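Local coordinates for uncharacterized protein (Jannaschia sp. CCS1, PDB 2PYQ) that is of unknown function but belongs to the DUF2853 family and folds as a small, all-helical single chain, at residues 66-71 and 107-112. Residues are numbered along the deposited sequence; the frame is centred on the assembly and turned at random.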
loop_
_atom_site.group_PDB
_atom_site.type_symbol
_atom_site.label_atom_id
_atom_site.label_comp_id
_atom_site.label_asym_id
_atom_site.label_seq_id
_atom_site.Cartn_x
_atom_site.Cartn_y
_atom_site.Cartn_z
ATOM N N LYS A 66 -11.381 -8.806 2.730
ATOM C CA LYS A 66 -12.641 -8.101 2.449
ATOM C C LYS A 66 -12.659 -7.396 1.087
ATOM O O LYS A 66 -13.666 -7.493 0.377
ATOM C CB LYS A 66 -12.978 -7.110 3.562
ATOM N N LYS A 67 -11.591 -6.684 0.727
ATOM C CA LYS A 67 -11.559 -5.896 -0.518
ATOM C C LYS A 67 -11.015 -6.649 -1.735
ATOM O O LYS A 67 -11.686 -6.690 -2.786
ATOM C CB LYS A 67 -10.836 -4.567 -0.324
ATOM C CG LYS A 67 -11.463 -3.653 0.773
ATOM C CD LYS A 67 -12.954 -3.318 0.555
ATOM C CE LYS A 67 -13.483 -2.398 1.653
ATOM N N LEU A 68 -9.826 -7.251 -1.629
ATOM C CA LEU A 68 -9.267 -8.028 -2.745
ATOM C C LEU A 68 -9.903 -9.394 -2.885
ATOM O O LEU A 68 -9.686 -10.045 -3.905
ATOM C CB LEU A 68 -7.746 -8.127 -2.667
ATOM C CG LEU A 68 -6.967 -6.820 -2.591
ATOM C CD1 LEU A 68 -5.481 -7.159 -2.706
ATOM C CD2 LEU A 68 -7.362 -5.779 -3.644
ATOM N N GLY A 69 -10.673 -9.842 -1.899
ATOM C CA GLY A 69 -11.379 -11.119 -1.965
ATOM C C GLY A 69 -10.575 -12.379 -1.772
ATOM O O GLY A 69 -11.013 -13.460 -2.138
ATOM N N LEU A 70 -9.396 -12.263 -1.159
ATOM C CA LEU A 70 -8.511 -13.421 -0.953
ATOM C C LEU A 70 -8.938 -14.242 0.240
ATOM O O LEU A 70 -9.415 -13.703 1.231
ATOM C CB LEU A 70 -7.066 -12.961 -0.758
ATOM C CG LEU A 70 -6.424 -12.271 -1.969
ATOM C CD1 LEU A 70 -5.205 -11.472 -1.546
ATOM C CD2 LEU A 70 -6.046 -13.307 -3.007
ATOM N N ALA A 71 -8.706 -15.545 0.160
ATOM C CA ALA A 71 -9.043 -16.461 1.223
ATOM C C ALA A 71 -8.009 -16.464 2.343
ATOM O O ALA A 71 -6.843 -16.135 2.108
ATOM C CB ALA A 71 -9.155 -17.858 0.668
ATOM N N PHE A 107 -0.377 -10.209 -5.231
ATOM C CA PHE A 107 -1.417 -11.199 -5.371
ATOM C C PHE A 107 -2.099 -11.211 -6.760
ATOM O O PHE A 107 -3.006 -11.981 -6.949
ATOM C CB PHE A 107 -2.441 -11.068 -4.255
ATOM C CG PHE A 107 -1.909 -11.439 -2.887
ATOM C CD1 PHE A 107 -1.628 -12.751 -2.570
ATOM C CD2 PHE A 107 -1.683 -10.458 -1.921
ATOM C CE1 PHE A 107 -1.164 -13.090 -1.316
ATOM C CE2 PHE A 107 -1.219 -10.787 -0.676
ATOM C CZ PHE A 107 -0.948 -12.111 -0.375
ATOM N N GLY A 108 -1.665 -10.391 -7.724
ATOM C CA GLY A 108 -2.247 -10.382 -9.052
ATOM C C GLY A 108 -3.706 -9.953 -9.128
ATOM O O GLY A 108 -4.445 -10.400 -10.003
ATOM N N LYS A 109 -4.081 -9.000 -8.274
ATOM C CA LYS A 109 -5.466 -8.532 -8.119
ATOM C C LYS A 109 -5.729 -7.138 -8.692
ATOM O O LYS A 109 -6.698 -6.510 -8.331
ATOM C CB LYS A 109 -5.834 -8.584 -6.633
ATOM C CG LYS A 109 -5.988 -9.982 -6.058
ATOM C CD LYS A 109 -7.220 -10.656 -6.609
ATOM C CE LYS A 109 -7.507 -11.963 -5.957
ATOM N NZ LYS A 109 -8.768 -12.492 -6.549
ATOM N N GLU A 110 -4.923 -6.723 -9.647
ATOM C CA GLU A 110 -5.044 -5.387 -10.276
ATOM C C GLU A 110 -6.437 -5.151 -10.870
ATOM O O GLU A 110 -6.987 -4.072 -10.733
ATOM C CB GLU A 110 -4.036 -5.179 -11.416
ATOM C CG GLU A 110 -2.550 -5.205 -11.054
ATOM C CD GLU A 110 -1.935 -6.607 -11.018
ATOM O OE1 GLU A 110 -2.673 -7.615 -10.834
ATOM O OE2 GLU A 110 -0.691 -6.711 -11.188
ATOM N N SER A 111 -6.986 -6.169 -11.524
ATOM C CA SER A 111 -8.283 -6.053 -12.206
ATOM C C SER A 111 -9.470 -5.741 -11.275
ATOM O O SER A 111 -10.471 -5.237 -11.767
ATOM C CB SER A 111 -8.587 -7.272 -13.082
ATOM O OG SER A 111 -8.913 -8.399 -12.307
ATOM N N VAL A 112 -9.362 -6.007 -9.978
ATOM C CA VAL A 112 -10.438 -5.648 -9.047
ATOM C C VAL A 112 -10.684 -4.126 -8.978
ATOM O O VAL A 112 -11.797 -3.709 -8.668
ATOM C CB VAL A 112 -10.278 -6.228 -7.584
ATOM C CG1 VAL A 112 -9.994 -7.732 -7.627
ATOM C CG2 VAL A 112 -9.227 -5.512 -6.784
#
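L68 and K109 bring the two backbones closest, CA to CA 6.6 Å, and from there the chains spread until the CA atoms of L70 and F107 stand 8.6 Å apart. No hydrogen bond joins the segments; the contact is made by side chains and by the L68 carbonyl oxygen, which the K109 chain approaches. Residues 66-71 follow helix 53-65 and lead into helix 74-87. Residues 107-112 leave helix 96-106 through a Schellman motif, with G108 at positive phi, and then enter a 3-10 turn in which V112 N bonds back to K109 O. The contact joins the loop after helix 53-65 to the loop after helix 96-106, at the surface of this helical DUF2853 fold. L70 reaches two partners, one with each methyl. Its CD1 sits over one face of the F107 ring, 3.8 Å from the centroid and 21° off the normal, a CH-pi contact displaced toward the rim. The other methyl, CD2, meets K109 CE at 3.6 Å, the two side chains running past each other in opposite directions. An alanine in place of L70, lacking both methyls, would probably leave the F107 ring without its CH-pi partner and open a gap beside K109 CE. The K109 chain bends at chi2 (-70°), which sets CD, and then runs extended; its CE lies 3.6 Å from L68 O, a van der Waals approach. L68 divides its methyls between two partners: CD2 touches V112 CG2 at 3.7 Å, where the side chains cross at about a right angle, while CD1 lies more loosely by K109 CB. L64 and L76 each touch both L70 and F107.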